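Local coordinates for protein heroin esterase (Rhodococcus sp., PDB 1LZK) that probably hydrolyses the ester bonds of heroin, using an alpha/beta hydrolase fold, at residues V198-F203 with R263-E268; S255-D260 with H290-V295. All blocks are in the same frame, centred on the assembly; numbering follows the deposited sequence.

Strand 183-187 leads into a loop that carries helix 198-202, the first half of interaction 1. Helix 211-222 follows, then strand 252-257 and the turn after it, which supply residues 255-260 of interaction 2. Helix 263-275 starts at once and closes interaction 1 on its first turns; strand 280-285 and the next loop bring residues 290-295 back to close interaction 2. The segments therefore alternate along the chain, and the two loops cross. They also touch: Arg263 NH1 lies 2.8 Å from Glu258 O, a probable hydrogen bond. Together they tie a short helix, the start of helix 263-275, the end of strand 252-257 and the histidine loop into one region.

Interaction 1. Residues V198-F203 with R263-E268; sequences VSMTNF and RDEGIE
Ser199 and Asp264 hold each other through a reciprocal pair of hydrogen bonds where two helix ends meet almost antiparallel, the axes at 173° and 8.6 Å apart. Ser199 N gives its hydrogen to Asp264 OD2 at 2.8 Å, coming from above the carboxylate plane. In return Asp264 N donates to Ser199 OG at 3.1 Å, a fairly straight bond. With chi1 at 56°, the hydroxyl sits between its own backbone N and carbonyl carbon and turns to the opposite helix; it also hydrogen-bonds Pro261 O, in the turn just before that helix. The other carboxylate oxygen, Asp264 OD1, is gripped side-on by its neighbour in sequence: Arg263 NE and NH2 both point at it, close to the guanidinium plane, with NH2 2.8 Å away in a salt bridge. The bend of the Arg263 chain at chi3 (72°) swings the guanidinium back for this grip, and Ser199 CB lies over one of its faces, 3.7 Å from NH2. At the far end of the group, Arg263 NH1, whose second partner is Glu258 O, comes within 3.6 Å of Phe203 CZ; ring and guanidinium planes are steeply inclined. Met200, a selenomethionine, brings its terminal CE to 3.8 Å from Glu265 OE1, while OE2 of that glutamate accepts from Leu191 N and Asp192 N. Cut back to an alanine, Asp264 would probably leave Ser199 N without its acceptor and the Arg263 guanidinium freer to swing. Around the contact, Met200 packs on Ala214 of helix 211-222, and Arg263 and Ile267 rest on Thr256 of strand 252-257 and Ser284 of strand 280-285, so the short helix 198-202 abuts the beginning of a helix packed against the sheet.

Interaction 2. Residues S255-D260 with H290-V295; sequences STMELD and HGSALV
Extended first torsions on both sides, with CG of Asp260 (chi1 -170°) and of His290 (chi1 -176°) opposite the backbone N, bring carboxylate and imidazole together. His290 ND1 donates to Asp260 OD2 at 2.6 Å, a short and nearly straight bond. The oxygen lies at the ring edge, practically in the imidazole plane, but the carboxylate is turned 72° against the ring, and the nitrogen meets OD2 from above the carboxylate plane. Asp260 OD1 instead caps Leu262 N, in the turn that leads into helix 263-275, so one carboxylate both fixes the rotation of the ring and is itself held in place. The backbones are joined through a water, which donates to Leu259 O and accepts from His290 N, 2.7 Å from each. Nearer the strand, Met257, a selenomethionine, sets CB 4.2 Å from His290 N and brings SE close to Ser292 OG, a hydroxyl hydrogen-bonded to Phe289 O. Beyond Asp260, the His290 ring touches Ser160, meets the ring of Trp209 and has its nearest atom about 3 Å from a cacodylate ion, probably from the crystallisation liquor, that may mark the pocket. A carboxylate just after strand 252-257, a histidine in the loop after strand 280-285 and Ser160 of a probable GxSxG nucleophile elbow are consistent with the Ser-Asp-His triad of alpha/beta hydrolases.

Interaction 1. Residues V198-F203 with R263-E268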
loop_
_atom_site.group_PDB
_atom_site.type_symbol
_atom_site.label_atom_id
_atom_site.label_comp_id
_atom_site.label_asym_id
_atom_site.label_seq_id
_atom_site.Cartn_x
_atom_site.Cartn_y
_atom_site.Cartn_z
ATOM N N VAL A 198 -8.216 -14.326 13.612
ATOM C CA VAL A 198 -9.442 -15.014 13.193
ATOM C C VAL A 198 -9.755 -14.787 11.736
ATOM O O VAL A 198 -10.172 -15.709 11.003
ATOM C CB VAL A 198 -10.667 -14.600 14.035
ATOM C CG1 VAL A 198 -11.964 -15.196 13.520
ATOM C CG2 VAL A 198 -10.454 -14.998 15.495
ATOM N N SER A 199 -9.609 -13.564 11.196
ATOM C CA SER A 199 -9.985 -13.407 9.794
ATOM C C SER A 199 -9.055 -14.229 8.871
ATOM O O SER A 199 -9.515 -14.664 7.800
ATOM C CB SER A 199 -10.049 -11.938 9.377
ATOM O OG SER A 199 -8.834 -11.270 9.622
HETATM N N MSE A 200 -7.823 -14.334 9.323
HETATM C CA MSE A 200 -6.869 -15.066 8.479
HETATM C C MSE A 200 -7.052 -16.568 8.636
HETATM O O MSE A 200 -6.715 -17.268 7.680
HETATM C CB MSE A 200 -5.441 -14.625 8.777
HETATM C CG MSE A 200 -4.323 -15.166 7.881
HETATM SE SE MSE A 200 -4.629 -14.836 6.023
HETATM C CE MSE A 200 -4.130 -13.021 5.887
ATOM N N THR A 201 -7.587 -17.079 9.733
ATOM C CA THR A 201 -7.880 -18.516 9.807
ATOM C C THR A 201 -9.216 -18.863 9.168
ATOM O O THR A 201 -9.340 -20.010 8.643
ATOM C CB THR A 201 -7.841 -19.012 11.264
ATOM O OG1 THR A 201 -8.926 -18.413 12.002
ATOM C CG2 THR A 201 -6.535 -18.598 11.930
ATOM N N ASN A 202 -10.218 -17.969 9.194
ATOM C CA ASN A 202 -11.539 -18.296 8.627
ATOM C C ASN A 202 -11.832 -17.906 7.190
ATOM O O ASN A 202 -12.790 -18.409 6.570
ATOM C CB ASN A 202 -12.617 -17.607 9.498
ATOM C CG ASN A 202 -12.709 -18.223 10.877
ATOM O OD1 ASN A 202 -11.762 -18.710 11.514
ATOM N ND2 ASN A 202 -13.906 -18.152 11.433
ATOM N N PHE A 203 -11.046 -16.998 6.576
ATOM C CA PHE A 203 -11.357 -16.529 5.231
ATOM C C PHE A 203 -10.527 -17.229 4.176
ATOM O O PHE A 203 -9.487 -16.757 3.728
ATOM C CB PHE A 203 -11.135 -15.009 5.153
ATOM C CG PHE A 203 -12.223 -14.217 5.857
ATOM C CD1 PHE A 203 -13.390 -14.805 6.314
ATOM C CD2 PHE A 203 -12.093 -12.854 6.069
ATOM C CE1 PHE A 203 -14.384 -14.051 6.933
ATOM C CE2 PHE A 203 -13.070 -12.101 6.681
ATOM C CZ PHE A 203 -14.224 -12.699 7.126
ATOM N N ARG A 263 -8.195 -8.205 7.450
ATOM C CA ARG A 263 -8.956 -7.247 8.260
ATOM C C ARG A 263 -8.443 -7.181 9.673
ATOM O O ARG A 263 -8.162 -6.094 10.245
ATOM C CB ARG A 263 -10.441 -7.665 8.197
ATOM C CG ARG A 263 -11.363 -6.752 9.021
ATOM C CD ARG A 263 -12.697 -7.529 9.251
ATOM N NE ARG A 263 -12.503 -8.602 10.202
ATOM C CZ ARG A 263 -13.201 -9.746 10.337
ATOM N NH1 ARG A 263 -14.173 -9.931 9.462
ATOM N NH2 ARG A 263 -12.888 -10.614 11.259
ATOM N N ASP A 264 -8.308 -8.313 10.370
ATOM C CA ASP A 264 -7.986 -8.299 11.788
ATOM C C ASP A 264 -6.558 -7.774 12.013
ATOM O O ASP A 264 -6.351 -7.021 12.978
ATOM C CB ASP A 264 -8.134 -9.681 12.433
ATOM C CG ASP A 264 -9.559 -10.163 12.504
ATOM O OD1 ASP A 264 -10.484 -9.431 12.102
ATOM O OD2 ASP A 264 -9.750 -11.330 12.926
ATOM N N GLU A 265 -5.599 -8.147 11.162
ATOM C CA GLU A 265 -4.236 -7.634 11.408
ATOM C C GLU A 265 -4.215 -6.125 11.230
ATOM O O GLU A 265 -3.436 -5.435 11.914
ATOM C CB GLU A 265 -3.196 -8.363 10.551
ATOM C CG GLU A 265 -3.265 -8.091 9.047
ATOM C CD GLU A 265 -2.645 -9.240 8.272
ATOM O OE1 GLU A 265 -3.184 -10.362 8.368
ATOM O OE2 GLU A 265 -1.611 -9.049 7.587
ATOM N N GLY A 266 -5.046 -5.610 10.328
ATOM C CA GLY A 266 -5.172 -4.155 10.152
ATOM C C GLY A 266 -5.712 -3.488 11.393
ATOM O O GLY A 266 -5.191 -2.504 11.947
ATOM N N ILE A 267 -6.864 -3.996 11.869
ATOM C CA ILE A 267 -7.483 -3.396 13.064
ATOM C C ILE A 267 -6.541 -3.506 14.257
ATOM O O ILE A 267 -6.398 -2.535 15.019
ATOM C CB ILE A 267 -8.844 -4.083 13.350
ATOM C CG1 ILE A 267 -9.852 -3.804 12.227
ATOM C CG2 ILE A 267 -9.411 -3.729 14.728
ATOM C CD1 ILE A 267 -11.167 -4.551 12.318
ATOM N N GLU A 268 -5.882 -4.662 14.390
ATOM C CA GLU A 268 -4.978 -4.827 15.525
ATOM C C GLU A 268 -3.782 -3.888 15.436
ATOM O O GLU A 268 -3.339 -3.358 16.443
ATOM C CB GLU A 268 -4.494 -6.294 15.597
ATOM C CG GLU A 268 -5.657 -7.182 16.038
ATOM C CD GLU A 268 -5.315 -8.648 16.090
ATOM O OE1 GLU A 268 -4.112 -8.984 15.993
ATOM O OE2 GLU A 268 -6.209 -9.504 16.247
#

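Interaction 2. Residues S255-D260 with H290-V295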
loop_
_atom_site.group_PDB
_atom_site.type_symbol
_atom_site.label_atom_id
_atom_site.label_comp_id
_atom_site.label_asym_id
_atom_site.label_seq_id
_atom_site.Cartn_x
_atom_site.Cartn_y
_atom_site.Cartn_z
ATOM N N SER A 255 -7.347 1.602 6.729
ATOM C CA SER A 255 -8.676 1.094 6.343
ATOM C C SER A 255 -8.639 -0.417 6.210
ATOM O O SER A 255 -7.623 -0.986 5.796
ATOM C CB SER A 255 -9.189 1.692 5.034
ATOM O OG SER A 255 -8.266 1.479 4.007
ATOM N N THR A 256 -9.745 -1.059 6.541
ATOM C CA THR A 256 -9.893 -2.522 6.376
ATOM C C THR A 256 -11.255 -2.833 5.759
ATOM O O THR A 256 -12.186 -2.012 5.799
ATOM C CB THR A 256 -9.748 -3.280 7.713
ATOM O OG1 THR A 256 -10.706 -2.820 8.679
ATOM C CG2 THR A 256 -8.368 -3.046 8.315
HETATM N N MSE A 257 -11.342 -4.044 5.208
HETATM C CA MSE A 257 -12.605 -4.490 4.597
HETATM C C MSE A 257 -13.174 -5.662 5.361
HETATM O O MSE A 257 -12.444 -6.434 5.974
HETATM C CB MSE A 257 -12.362 -4.868 3.132
HETATM C CG MSE A 257 -11.694 -3.755 2.320
HETATM SE SE MSE A 257 -12.790 -2.195 2.049
HETATM C CE MSE A 257 -11.670 -0.789 2.674
ATOM N N GLU A 258 -14.515 -5.855 5.313
ATOM C CA GLU A 258 -15.151 -6.837 6.159
ATOM C C GLU A 258 -14.746 -8.297 5.884
ATOM O O GLU A 258 -14.423 -9.065 6.769
ATOM C CB GLU A 258 -16.667 -6.706 5.960
ATOM C CG GLU A 258 -17.442 -7.685 6.822
ATOM C CD GLU A 258 -18.952 -7.535 6.811
ATOM O OE1 GLU A 258 -19.469 -6.402 6.713
ATOM O OE2 GLU A 258 -19.618 -8.620 6.925
ATOM N N LEU A 259 -14.817 -8.609 4.575
ATOM C CA LEU A 259 -14.569 -9.995 4.149
ATOM C C LEU A 259 -13.147 -10.166 3.628
ATOM O O LEU A 259 -12.926 -10.999 2.759
ATOM C CB LEU A 259 -15.581 -10.432 3.063
ATOM C CG LEU A 259 -17.064 -10.285 3.442
ATOM C CD1 LEU A 259 -17.953 -10.724 2.298
ATOM C CD2 LEU A 259 -17.338 -11.099 4.689
ATOM N N ASP A 260 -12.209 -9.434 4.173
ATOM C CA ASP A 260 -10.779 -9.532 3.873
ATOM C C ASP A 260 -10.040 -10.311 4.935
ATOM O O ASP A 260 -10.129 -10.019 6.150
ATOM C CB ASP A 260 -10.270 -8.084 3.843
ATOM C CG ASP A 260 -8.860 -7.960 3.308
ATOM O OD1 ASP A 260 -8.131 -8.979 3.279
ATOM O OD2 ASP A 260 -8.491 -6.824 2.953
ATOM N N HIS A 290 -11.697 -7.769 0.211
ATOM C CA HIS A 290 -10.375 -7.280 -0.167
ATOM C C HIS A 290 -10.331 -6.771 -1.596
ATOM O O HIS A 290 -10.529 -7.555 -2.558
ATOM C CB HIS A 290 -9.357 -8.408 0.015
ATOM C CG HIS A 290 -7.980 -7.867 -0.278
ATOM N ND1 HIS A 290 -7.289 -7.117 0.628
ATOM C CD2 HIS A 290 -7.215 -7.978 -1.372
ATOM C CE1 HIS A 290 -6.104 -6.764 0.121
ATOM N NE2 HIS A 290 -6.057 -7.291 -1.102
ATOM N N GLY A 291 -10.073 -5.481 -1.851
ATOM C CA GLY A 291 -10.030 -5.050 -3.243
ATOM C C GLY A 291 -11.342 -4.566 -3.812
ATOM O O GLY A 291 -11.395 -4.195 -4.987
ATOM N N SER A 292 -12.417 -4.513 -3.016
ATOM C CA SER A 292 -13.713 -4.080 -3.566
ATOM C C SER A 292 -13.716 -2.622 -3.976
ATOM O O SER A 292 -14.674 -2.141 -4.627
ATOM C CB SER A 292 -14.867 -4.363 -2.617
ATOM O OG SER A 292 -14.770 -3.752 -1.338
ATOM N N ALA A 293 -12.667 -1.856 -3.594
ATOM C CA ALA A 293 -12.594 -0.490 -4.120
ATOM C C ALA A 293 -12.489 -0.447 -5.646
ATOM O O ALA A 293 -12.712 0.616 -6.234
ATOM C CB ALA A 293 -11.397 0.262 -3.551
ATOM N N LEU A 294 -12.138 -1.554 -6.274
ATOM C CA LEU A 294 -12.133 -1.743 -7.722
ATOM C C LEU A 294 -13.484 -1.425 -8.348
ATOM O O LEU A 294 -13.628 -0.896 -9.447
ATOM C CB LEU A 294 -11.728 -3.191 -8.021
ATOM C CG LEU A 294 -10.218 -3.469 -8.033
ATOM C CD1 LEU A 294 -9.927 -4.948 -8.219
ATOM C CD2 LEU A 294 -9.539 -2.638 -9.111
ATOM N N VAL A 295 -14.547 -1.755 -7.637
ATOM C CA VAL A 295 -15.917 -1.387 -7.961
ATOM C C VAL A 295 -16.167 0.068 -7.587
ATOM O O VAL A 295 -16.811 0.303 -6.570
ATOM C CB VAL A 295 -16.908 -2.291 -7.220
ATOM C CG1 VAL A 295 -18.303 -2.169 -7.837
ATOM C CG2 VAL A 295 -16.458 -3.744 -7.227
HETATM O O HOH W 1 -11.610 -10.495 0.481
#